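Local coordinates for protein SGNH-hydrolase family esterase (Altererythrobacter indicus, PDB 7C2A) that hydrolyses ester bonds as a member of the SGNH-hydrolase family and may act as a lysophospholipase, at residues A[50-53]-A[54-58]; A[81-85]-A[86-90]; A[122-125]-A[126-129]; A[154-157]-A[158-161]; A[168-171]-A[172-175]. All coordinates share one frame; numbering follows the deposited sequence.

The five contacts are local and follow one another in series. Contacts 1 and 2, with centres about 11 Å apart, are joined directly by hydrogen bonds, Thr54 OG1 to Asp83 OD2 and Asn82 ND2 to Asp52 O; Asn82 belongs to the family's GxND block, so both probably lie beside the oxyanion hole. Contact 2 is tied to contact 3, also about 11 Å between centres, through Leu88 O and Tyr126 OH. Contacts 4 and 5, about 22 Å apart between centres, stand before and after the cadmium-binding His164 and His166. The side chains of Leu85, Ile160 and Leu175 lie about 9, 13 and 12 Å, respectively, from a bound cadmium ion.

Contact 1 of 5, residues A[50-53]-A[54-58]; sequences SGDT and TAAGL
Thr53 turns its hydroxyl onto the first turn of helix 54-66, where OG1 accepts from Ala56 N at 3.0 Å in a nearly straight bond (164°). This is an N-cap. With chi1 at 55°, OG1 stands between the backbone N and the carbonyl carbon, facing the amides of the helix start, while CG2 turns back beside its own backbone N. Threonine suits the place because its short side chain holds the oxygen close to the backbone. Its carbonyl begins the helical bonding, Thr53 O receiving Gly57 N at 2.9 Å. A valine here would probably leave the Ala56 amide without its cap and the first turn less firmly held. Asp52 lays its carboxylate against the same turn, OD1 3.4 Å from Ala56 CB and OD2 3.7 Å from Gly57 CA; the methyl of one and the bare backbone of the other make room for it. The stronger partner of OD2 is Arg60, a salt bridge one turn further on. The loop after strand 42-48 thus runs directly into helix 54-66, whose Thr54, Ala55 and Leu58 pack on helix 90-106, while helix 81-85 meets Asp52 O and Thr54 OG1 with Asn82 and Asp83.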
loop_
_atom_site.group_PDB
_atom_site.type_symbol
_atom_site.label_atom_id
_atom_site.label_comp_id
_atom_site.label_asym_id
_atom_site.label_seq_id
_atom_site.Cartn_x
_atom_site.Cartn_y
_atom_site.Cartn_z
ATOM N N SER A 50 0.367 4.177 -7.985
ATOM C CA SER A 50 0.773 5.150 -6.943
ATOM C C SER A 50 -0.421 6.023 -6.545
ATOM O O SER A 50 -1.146 6.468 -7.437
ATOM C CB SER A 50 1.946 5.967 -7.403
ATOM O OG SER A 50 3.093 5.139 -7.513
ATOM N N GLY A 51 -0.617 6.209 -5.239
ATOM C CA GLY A 51 -1.701 7.066 -4.716
ATOM C C GLY A 51 -3.067 6.401 -4.671
ATOM O O GLY A 51 -4.005 7.053 -4.216
ATOM N N ASP A 52 -3.183 5.142 -5.091
ATOM C CA ASP A 52 -4.512 4.481 -5.081
ATOM C C ASP A 52 -5.041 4.326 -3.654
ATOM O O ASP A 52 -4.342 3.782 -2.796
ATOM C CB ASP A 52 -4.458 3.074 -5.681
ATOM C CG ASP A 52 -5.245 2.928 -6.971
ATOM O OD1 ASP A 52 -5.343 3.916 -7.712
ATOM O OD2 ASP A 52 -5.727 1.825 -7.219
ATOM N N THR A 53 -6.260 4.804 -3.435
ATOM C CA THR A 53 -6.960 4.564 -2.152
ATOM C C THR A 53 -7.731 3.244 -2.295
ATOM O O THR A 53 -7.780 2.665 -3.394
ATOM C CB THR A 53 -8.011 5.654 -1.914
ATOM O OG1 THR A 53 -8.858 5.649 -3.064
ATOM C CG2 THR A 53 -7.410 7.029 -1.712
ATOM N N THR A 54 -8.300 2.755 -1.201
ATOM C CA THR A 54 -9.164 1.581 -1.294
ATOM C C THR A 54 -10.313 1.812 -2.273
ATOM O O THR A 54 -10.698 0.901 -3.007
ATOM C CB THR A 54 -9.678 1.160 0.086
ATOM O OG1 THR A 54 -10.500 2.202 0.651
ATOM C CG2 THR A 54 -8.523 0.797 1.033
ATOM N N ALA A 55 -10.877 3.024 -2.303
ATOM C CA ALA A 55 -11.952 3.293 -3.255
ATOM C C ALA A 55 -11.448 3.223 -4.691
ATOM O O ALA A 55 -12.130 2.685 -5.567
ATOM C CB ALA A 55 -12.592 4.657 -2.989
ATOM N N ALA A 56 -10.257 3.766 -4.949
ATOM C CA ALA A 56 -9.695 3.674 -6.292
ATOM C C ALA A 56 -9.463 2.221 -6.690
ATOM O O ALA A 56 -9.724 1.825 -7.832
ATOM C CB ALA A 56 -8.407 4.493 -6.397
ATOM N N GLY A 57 -8.973 1.406 -5.756
ATOM C CA GLY A 57 -8.787 -0.000 -6.059
ATOM C C GLY A 57 -10.096 -0.696 -6.360
ATOM O O GLY A 57 -10.196 -1.481 -7.302
ATOM N N LEU A 58 -11.129 -0.409 -5.566
ATOM C CA LEU A 58 -12.442 -0.988 -5.829
ATOM C C LEU A 58 -12.969 -0.572 -7.196
ATOM O O LEU A 58 -13.594 -1.370 -7.897
ATOM C CB LEU A 58 -13.406 -0.586 -4.716
ATOM C CG LEU A 58 -14.854 -1.055 -4.837
ATOM C CD1 LEU A 58 -14.941 -2.570 -4.908
ATOM C CD2 LEU A 58 -15.662 -0.516 -3.671
#

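Contact 2 of 5, residues A[81-85]-A[86-90]; sequences GNDLL and RGLSP
A positive phi of 66° at Gly87 turns the chain back on the helix it has left, so that the next amide, Leu88 N, reaches Asp83 O at 2.9 Å, nearly straight (167°). Glycine tolerates this backbone setting readily. Gly87 N donates to Leu84 O at 2.8 Å, from above the carbonyl plane, and Arg86 N reaches Asn82 O at 3.0 Å with a further weak bond to Asp83 O. Leu88 has CG anti to its carbonyl carbon (chi1 -63°), which lays the side chain back along the last turn: CB sits 3.6 Å from Asp83 O and CD1 4.1 Å from Asp83 CA. Arg86 CG passes 3.6 Å from Asn82 O. Water 1 donates to Ser89 O and to Asp83 OD2, which is also hydrogen-bonded to Thr54 OG1, and Ser89 OG caps the next helix at Glu92 N. The Leu88 N to Asp83 O and Gly87 N to Leu84 O bonds, with the positive phi, make a Schellman motif. It closes a helix that begins with Gly81, Asn82 and Asp83, part of the GxND block of SGNH hydrolases; Asn82 ND2 is hydrogen-bonded to Asp52 O, consistent with the oxyanion-hole role of this asparagine in relatives.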
loop_
_atom_site.group_PDB
_atom_site.type_symbol
_atom_site.label_atom_id
_atom_site.label_comp_id
_atom_site.label_asym_id
_atom_site.label_seq_id
_atom_site.Cartn_x
_atom_site.Cartn_y
_atom_site.Cartn_z
ATOM N N GLY A 81 -3.036 2.305 2.740
ATOM C CA GLY A 81 -2.075 3.309 3.157
ATOM C C GLY A 81 -2.454 4.710 2.714
ATOM O O GLY A 81 -2.272 5.675 3.458
ATOM N N ASN A 82 -3.009 4.838 1.508
ATOM C CA ASN A 82 -3.389 6.188 1.010
ATOM C C ASN A 82 -4.619 6.699 1.770
ATOM O O ASN A 82 -4.718 7.912 1.960
ATOM C CB ASN A 82 -3.500 6.242 -0.512
ATOM C CG ASN A 82 -2.126 6.229 -1.143
ATOM O OD1 ASN A 82 -1.300 7.094 -0.874
ATOM N ND2 ASN A 82 -1.861 5.225 -1.950
ATOM N N ASP A 83 -5.513 5.799 2.183
ATOM C CA ASP A 83 -6.673 6.217 3.018
ATOM C C ASP A 83 -6.113 6.832 4.306
ATOM O O ASP A 83 -6.602 7.884 4.715
ATOM C CB ASP A 83 -7.627 5.057 3.312
ATOM C CG ASP A 83 -8.230 4.418 2.071
ATOM O OD1 ASP A 83 -7.455 4.063 1.165
ATOM O OD2 ASP A 83 -9.463 4.277 2.033
ATOM N N LEU A 84 -5.131 6.171 4.928
ATOM C CA LEU A 84 -4.466 6.710 6.147
ATOM C C LEU A 84 -3.898 8.101 5.843
ATOM O O LEU A 84 -4.134 9.029 6.631
ATOM C CB LEU A 84 -3.287 5.806 6.507
ATOM C CG LEU A 84 -3.629 4.419 7.026
ATOM C CD1 LEU A 84 -2.397 3.523 7.038
ATOM C CD2 LEU A 84 -4.231 4.520 8.413
ATOM N N LEU A 85 -3.154 8.228 4.744
ATOM C CA LEU A 85 -2.486 9.509 4.387
ATOM C C LEU A 85 -3.505 10.638 4.203
ATOM O O LEU A 85 -3.133 11.798 4.414
ATOM C CB LEU A 85 -1.633 9.292 3.135
ATOM C CG LEU A 85 -0.279 8.635 3.404
ATOM C CD1 LEU A 85 -0.339 7.693 4.596
ATOM C CD2 LEU A 85 0.252 7.918 2.178
ATOM N N ARG A 86 -4.714 10.312 3.753
ATOM C CA ARG A 86 -5.769 11.302 3.616
ATOM C C ARG A 86 -6.615 11.446 4.879
ATOM O O ARG A 86 -7.555 12.245 4.879
ATOM C CB ARG A 86 -6.663 10.965 2.419
ATOM C CG ARG A 86 -5.991 11.107 1.051
ATOM C CD ARG A 86 -6.910 10.588 -0.050
ATOM N NE ARG A 86 -6.321 10.713 -1.380
ATOM C CZ ARG A 86 -6.465 11.781 -2.157
ATOM N NH1 ARG A 86 -5.897 11.812 -3.356
ATOM N NH2 ARG A 86 -7.177 12.818 -1.735
ATOM N N GLY A 87 -6.305 10.707 5.948
ATOM C CA GLY A 87 -7.099 10.737 7.167
ATOM C C GLY A 87 -8.507 10.197 7.034
ATOM O O GLY A 87 -9.381 10.549 7.840
ATOM N N LEU A 88 -8.752 9.342 6.051
ATOM C CA LEU A 88 -10.101 8.918 5.716
ATOM C C LEU A 88 -10.612 7.865 6.694
ATOM O O LEU A 88 -9.846 7.175 7.373
ATOM C CB LEU A 88 -10.144 8.340 4.302
ATOM C CG LEU A 88 -9.788 9.324 3.192
ATOM C CD1 LEU A 88 -9.852 8.611 1.842
ATOM C CD2 LEU A 88 -10.706 10.542 3.217
ATOM N N SER A 89 -11.926 7.712 6.710
ATOM C CA SER A 89 -12.619 6.791 7.594
ATOM C C SER A 89 -12.027 5.386 7.488
ATOM O O SER A 89 -12.014 4.807 6.388
ATOM C CB SER A 89 -14.084 6.740 7.167
ATOM O OG SER A 89 -14.719 5.613 7.738
ATOM N N PRO A 90 -11.585 4.787 8.597
ATOM C CA PRO A 90 -11.185 3.371 8.529
ATOM C C PRO A 90 -12.337 2.446 8.188
ATOM O O PRO A 90 -12.137 1.426 7.516
ATOM C CB PRO A 90 -10.645 3.090 9.935
ATOM C CG PRO A 90 -10.254 4.419 10.461
ATOM C CD PRO A 90 -11.248 5.388 9.900
HETATM O O HOH W 1 -11.647 5.445 3.541
#

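Contact 3 of 5, residues A[122-125]-A[126-129]; sequences LGAK and YQRE
Leu122 O and Tyr126 N are joined through water 2, which donates to the carbonyl at 2.7 Å and accepts from the amide at 2.9 Å. The water supplies the acceptor that a first-turn amide needs where the helix is only beginning. Gly123 is the N-cap residue; a side chain at its backbone angles would jam against the carbonyl oxygen of Leu122, so glycine fits. Gly123 O takes Gln127 N at 2.9 Å, in the carbonyl plane. Tyr126 carries its ring anti to the backbone N (chi1 -178°), which brings one ring face against Leu122. In one of the two conformers modelled for that leucine, and for that one alone, CD2 lies 3.9 Å from the ring centroid, almost on the normal, a CH-pi contact; CB reaches Tyr126 CD1 at 3.8 Å. Tyr126 OH is hydrogen-bonded to Leu88 O. A leucine in place of Tyr126 would probably leave Leu88 O without its hydroxyl mate and take away the flat face that Leu122 CD2 rests on. On another side of the helix, Arg128 bends at chi3 and brings one face of its guanidinium over Ala124 O, 3.4 Å above the plane and offset toward the rim, without an N-H aimed at the oxygen. Gln127 also folds back, putting OE1 3.8 Å from Ala124 CA, while its NE2 is hydrogen-bonded to Asp131. The contact thus forms the start of helix 124-131, whose Tyr126 touches Leu84 of helix 81-85 and whose Tyr126 and Glu129 pack on Pro90 of helix 90-106.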
loop_
_atom_site.group_PDB
_atom_site.type_symbol
_atom_site.label_atom_id
_atom_site.label_comp_id
_atom_site.label_asym_id
_atom_site.label_seq_id
_atom_site.Cartn_x
_atom_site.Cartn_y
_atom_site.Cartn_z
ATOM N N LEU A 122 -2.290 10.208 13.752
ATOM C CA LEU A 122 -3.734 10.397 13.828
ATOM C C LEU A 122 -4.306 10.083 15.204
ATOM O O LEU A 122 -5.475 10.400 15.453
ATOM C CB LEU A 122 -4.456 9.565 12.765
ATOM C CG LEU A 122 -3.995 9.747 11.319
ATOM C CD1 LEU A 122 -3.289 8.493 10.840
ATOM C CD2 LEU A 122 -5.173 10.082 10.430
ATOM N N GLY A 123 -3.548 9.492 16.078
ATOM C CA GLY A 123 -4.071 9.197 17.427
ATOM C C GLY A 123 -4.379 7.724 17.632
ATOM O O GLY A 123 -4.612 7.021 16.646
ATOM N N ALA A 124 -4.428 7.292 18.890
ATOM C CA ALA A 124 -4.656 5.867 19.221
ATOM C C ALA A 124 -6.046 5.402 18.773
ATOM O O ALA A 124 -6.171 4.259 18.343
ATOM C CB ALA A 124 -4.466 5.655 20.703
ATOM N N LYS A 125 -7.061 6.252 18.900
ATOM C CA LYS A 125 -8.431 5.817 18.521
ATOM C C LYS A 125 -8.463 5.453 17.033
ATOM O O LYS A 125 -8.945 4.376 16.690
ATOM C CB LYS A 125 -9.445 6.914 18.843
ATOM C CG LYS A 125 -10.885 6.551 18.507
ATOM C CD LYS A 125 -11.859 7.568 19.052
ATOM C CE LYS A 125 -13.294 7.290 18.669
ATOM N NZ LYS A 125 -14.213 8.254 19.321
ATOM N N TYR A 126 -7.966 6.348 16.186
ATOM C CA TYR A 126 -7.944 6.071 14.731
ATOM C C TYR A 126 -7.013 4.886 14.439
ATOM O O TYR A 126 -7.386 3.995 13.674
ATOM C CB TYR A 126 -7.453 7.311 13.985
ATOM C CG TYR A 126 -7.438 7.168 12.487
ATOM C CD1 TYR A 126 -6.456 6.432 11.846
ATOM C CD2 TYR A 126 -8.410 7.774 11.712
ATOM C CE1 TYR A 126 -6.452 6.291 10.468
ATOM C CE2 TYR A 126 -8.419 7.652 10.333
ATOM C CZ TYR A 126 -7.429 6.911 9.711
ATOM O OH TYR A 126 -7.394 6.776 8.354
ATOM N N GLN A 127 -5.826 4.892 15.045
ATOM C CA GLN A 127 -4.818 3.836 14.759
ATOM C C GLN A 127 -5.374 2.448 15.101
ATOM O O GLN A 127 -5.242 1.544 14.283
ATOM C CB GLN A 127 -3.509 4.150 15.481
ATOM C CG GLN A 127 -2.571 2.957 15.566
ATOM C CD GLN A 127 -2.800 2.191 16.843
ATOM O OE1 GLN A 127 -2.991 2.771 17.906
ATOM N NE2 GLN A 127 -2.791 0.874 16.741
ATOM N N ARG A 128 -5.993 2.292 16.265
ATOM C CA ARG A 128 -6.523 0.951 16.624
ATOM C C ARG A 128 -7.612 0.546 15.625
ATOM O O ARG A 128 -7.635 -0.613 15.207
ATOM C CB ARG A 128 -7.106 0.970 18.039
ATOM C CG ARG A 128 -6.060 0.956 19.144
ATOM C CD ARG A 128 -6.750 0.923 20.494
ATOM N NE ARG A 128 -7.545 2.117 20.740
ATOM C CZ ARG A 128 -7.338 2.954 21.740
ATOM N NH1 ARG A 128 -6.350 2.730 22.588
ATOM N NH2 ARG A 128 -8.108 4.015 21.882
ATOM N N GLU A 129 -8.486 1.484 15.269
ATOM C CA GLU A 129 -9.595 1.168 14.331
ATOM C C GLU A 129 -9.028 0.787 12.959
ATOM O O GLU A 129 -9.444 -0.228 12.403
ATOM C CB GLU A 129 -10.545 2.360 14.202
ATOM C CG GLU A 129 -11.835 1.997 13.488
ATOM C CD GLU A 129 -12.750 3.148 13.113
ATOM O OE1 GLU A 129 -12.517 4.278 13.569
ATOM O OE2 GLU A 129 -13.693 2.898 12.357
HETATM O O HOH W 2 -7.326 9.059 16.965
#

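Contact 4 of 5, residues A[154-157]-A[158-161]; sequences ADRP and DLIQ
Arg156 grips the carboxylate of Asp158 side-on, with NE to OD1 at 2.9 Å and NH2 to OD2 at 2.8 Å. Both oxygens lie near the guanidinium plane, although that plane and the carboxylate are turned 31° apart; OD1 uses its syn lone pair, whereas NH2 meets OD2 from the syn side but out of the carboxylate plane. One bond to each oxygen fixes the rotation of both groups. Leu159 covers one guanidinium face, its CD1 3.7 Å above the plane and over the centre, and the same methyl lies 3.6 Å from Arg156 CB. Bends at chi2 and chi3 fold the arginine back. Asp158 has CG between its backbone N and carbonyl carbon (chi1 56°), which turns the carboxylate back to the arginine. Behind the side chains, a tight backbone turn sets the spacing: Leu159 N donates to Arg156 O at 2.9 Å and Ile160 N to Pro157 O at 3.3 Å. Proline suits the turn's start, its ring fixing phi. Leu159 and Ile160 also rest on Val153. The arrangement is a short 3-10 turn, closed by its backbone bonds and bridged by an i to i+2 salt bridge, on the exposed loop leading to the cadmium-binding His164 and His166.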
loop_
_atom_site.group_PDB
_atom_site.type_symbol
_atom_site.label_atom_id
_atom_site.label_comp_id
_atom_site.label_asym_id
_atom_site.label_seq_id
_atom_site.Cartn_x
_atom_site.Cartn_y
_atom_site.Cartn_z
ATOM N N ALA A 154 10.494 -1.258 9.421
ATOM C CA ALA A 154 9.899 -0.384 10.430
ATOM C C ALA A 154 10.959 0.283 11.291
ATOM O O ALA A 154 10.787 1.428 11.727
ATOM C CB ALA A 154 8.941 -1.189 11.307
ATOM N N ASP A 155 12.050 -0.424 11.567
ATOM C CA ASP A 155 13.125 0.095 12.398
ATOM C C ASP A 155 14.357 0.451 11.582
ATOM O O ASP A 155 15.464 0.487 12.127
ATOM C CB ASP A 155 13.488 -0.916 13.488
ATOM C CG ASP A 155 12.339 -1.186 14.439
ATOM O OD1 ASP A 155 11.632 -0.223 14.809
ATOM O OD2 ASP A 155 12.143 -2.361 14.814
ATOM N N ARG A 156 14.198 0.694 10.282
ATOM C CA ARG A 156 15.336 0.851 9.379
ATOM C C ARG A 156 15.165 2.100 8.530
ATOM O O ARG A 156 14.872 2.019 7.332
ATOM C CB ARG A 156 15.512 -0.393 8.512
ATOM C CG ARG A 156 15.932 -1.639 9.272
ATOM C CD ARG A 156 17.363 -1.560 9.781
ATOM N NE ARG A 156 18.347 -1.264 8.741
ATOM C CZ ARG A 156 19.023 -2.177 8.052
ATOM N NH1 ARG A 156 18.805 -3.466 8.252
ATOM N NH2 ARG A 156 19.918 -1.800 7.148
ATOM N N PRO A 157 15.368 3.284 9.114
ATOM C CA PRO A 157 15.280 4.514 8.308
ATOM C C PRO A 157 16.274 4.548 7.158
ATOM O O PRO A 157 16.032 5.237 6.160
ATOM C CB PRO A 157 15.535 5.636 9.327
ATOM C CG PRO A 157 16.125 4.974 10.517
ATOM C CD PRO A 157 15.620 3.568 10.539
ATOM N N ASP A 158 17.378 3.809 7.261
ATOM C CA ASP A 158 18.325 3.724 6.157
ATOM C C ASP A 158 17.787 2.950 4.957
ATOM O O ASP A 158 18.406 2.996 3.885
ATOM C CB ASP A 158 19.646 3.111 6.630
ATOM C CG ASP A 158 19.477 1.746 7.280
ATOM O OD1 ASP A 158 18.405 1.470 7.872
ATOM O OD2 ASP A 158 20.432 0.945 7.241
ATOM N N LEU A 159 16.650 2.265 5.104
ATOM C CA LEU A 159 16.031 1.493 4.036
ATOM C C LEU A 159 14.779 2.167 3.505
ATOM O O LEU A 159 14.023 1.547 2.743
ATOM C CB LEU A 159 15.700 0.084 4.524
ATOM C CG LEU A 159 16.889 -0.763 4.981
ATOM C CD1 LEU A 159 16.400 -2.117 5.430
ATOM C CD2 LEU A 159 17.935 -0.906 3.882
ATOM N N ILE A 160 14.548 3.421 3.887
ATOM C CA ILE A 160 13.378 4.191 3.486
ATOM C C ILE A 160 13.857 5.384 2.671
ATOM O O ILE A 160 14.807 6.072 3.068
ATOM C CB ILE A 160 12.577 4.647 4.720
ATOM C CG1 ILE A 160 12.109 3.434 5.529
ATOM C CG2 ILE A 160 11.397 5.512 4.321
ATOM C CD1 ILE A 160 11.371 2.425 4.708
ATOM N N GLN A 161 13.220 5.611 1.528
ATOM C CA GLN A 161 13.579 6.733 0.674
ATOM C C GLN A 161 13.270 8.038 1.384
ATOM O O GLN A 161 12.307 8.144 2.142
ATOM C CB GLN A 161 12.745 6.715 -0.606
ATOM C CG GLN A 161 12.927 5.502 -1.481
ATOM C CD GLN A 161 12.084 5.591 -2.735
ATOM O OE1 GLN A 161 11.959 6.661 -3.334
ATOM N NE2 GLN A 161 11.474 4.476 -3.120
#

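Contact 5 of 5, residues A[168-171]-A[172-175]; sequences TARG and VEEL
Arg170 and Glu174 form an i to i+4 salt bridge on the exposed first turns of helix 169-186, in a contact whose centre lies about 28 Å from the centre of the chain. The arginine meets the carboxylate end-on: NH1 at 3.1 Å and NH2 at 3.2 Å both donate to Glu174 OE2, which lies at the guanidinium edge, close to its plane. NH1 comes in on the anti lone pair of that oxygen. Arg170 leaves the backbone with CG anti to N (chi1 -177°) and then bends at chi2, which carries the guanidinium forward along the helix to the residue one turn on. Glu174 is modelled in two conformers, and the bridge described belongs to one of them. Glu173 comes near from the side, its OE1 3.6 Å from Arg170 CD; it lies well out of the guanidinium plane and would probably add charge attraction alone, since no N-H points at it. At the start of the helix Thr168 is the N-cap, OG1 accepting from Gly171 N at 3.0 Å, and Thr168 O takes Val172 N at 2.7 Å, nearly in line with the C=O. Leu175 lays CG 3.4 Å from Gly171 O, and with Val172 it touches Pro167. Threonine cap, helical bonding and ion pair together make an N-capped helix start carrying an i to i+4 salt bridge, directly after the loop that carries His164 and His166.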
loop_
_atom_site.group_PDB
_atom_site.type_symbol
_atom_site.label_atom_id
_atom_site.label_comp_id
_atom_site.label_asym_id
_atom_site.label_seq_id
_atom_site.Cartn_x
_atom_site.Cartn_y
_atom_site.Cartn_z
ATOM N N THR A 168 6.436 18.325 11.690
ATOM C CA THR A 168 5.433 18.191 12.776
ATOM C C THR A 168 5.100 19.609 13.271
ATOM O O THR A 168 5.734 20.596 12.841
ATOM C CB THR A 168 5.995 17.409 13.971
ATOM O OG1 THR A 168 7.095 18.156 14.486
ATOM C CG2 THR A 168 6.448 16.012 13.607
ATOM N N ALA A 169 4.147 19.721 14.181
ATOM C CA ALA A 169 3.806 21.052 14.682
ATOM C C ALA A 169 5.023 21.726 15.295
ATOM O O ALA A 169 5.248 22.930 15.110
ATOM C CB ALA A 169 2.668 20.961 15.698
ATOM N N ARG A 170 5.836 20.955 16.013
ATOM C CA ARG A 170 7.070 21.485 16.566
ATOM C C ARG A 170 8.074 21.802 15.460
ATOM O O ARG A 170 8.798 22.799 15.535
ATOM C CB ARG A 170 7.637 20.472 17.562
ATOM C CG ARG A 170 8.891 20.894 18.276
ATOM C CD ARG A 170 8.658 22.085 19.194
ATOM N NE ARG A 170 9.924 22.524 19.775
ATOM C CZ ARG A 170 10.873 23.161 19.095
ATOM N NH1 ARG A 170 10.689 23.457 17.816
ATOM N NH2 ARG A 170 12.002 23.513 19.692
ATOM N N GLY A 171 8.123 20.964 14.424
ATOM C CA GLY A 171 8.955 21.279 13.274
ATOM C C GLY A 171 8.555 22.580 12.599
ATOM O O GLY A 171 9.415 23.342 12.158
ATOM N N VAL A 172 7.249 22.853 12.516
ATOM C CA VAL A 172 6.792 24.126 11.953
ATOM C C VAL A 172 7.329 25.294 12.767
ATOM O O VAL A 172 7.811 26.291 12.217
ATOM C CB VAL A 172 5.256 24.171 11.867
ATOM C CG1 VAL A 172 4.781 25.613 11.666
ATOM C CG2 VAL A 172 4.760 23.287 10.747
ATOM N N GLU A 173 7.290 25.168 14.095
ATOM C CA GLU A 173 7.803 26.266 14.962
ATOM C C GLU A 173 9.280 26.507 14.636
ATOM O O GLU A 173 9.733 27.651 14.670
ATOM C CB GLU A 173 7.550 25.928 16.432
ATOM C CG GLU A 173 6.072 25.921 16.763
ATOM C CD GLU A 173 5.723 25.486 18.174
ATOM O OE1 GLU A 173 6.635 25.058 18.899
ATOM O OE2 GLU A 173 4.537 25.562 18.521
ATOM N N GLU A 174 10.023 25.425 14.390
ATOM C CA GLU A 174 11.464 25.537 14.046
ATOM C C GLU A 174 11.599 26.336 12.746
ATOM O O GLU A 174 12.492 27.182 12.659
ATOM C CB GLU A 174 12.072 24.146 13.861
ATOM C CG GLU A 174 12.590 23.530 15.145
ATOM C CD GLU A 174 13.664 24.317 15.876
ATOM O OE1 GLU A 174 14.680 24.678 15.253
ATOM O OE2 GLU A 174 13.481 24.561 17.068
ATOM N N LEU A 175 10.779 26.010 11.744
ATOM C CA LEU A 175 10.840 26.727 10.442
ATOM C C LEU A 175 10.482 28.198 10.656
ATOM O O LEU A 175 11.116 29.049 10.040
ATOM C CB LEU A 175 9.847 26.089 9.470
ATOM C CG LEU A 175 10.158 24.649 9.068
ATOM C CD1 LEU A 175 9.067 24.116 8.151
ATOM C CD2 LEU A 175 11.523 24.549 8.403
#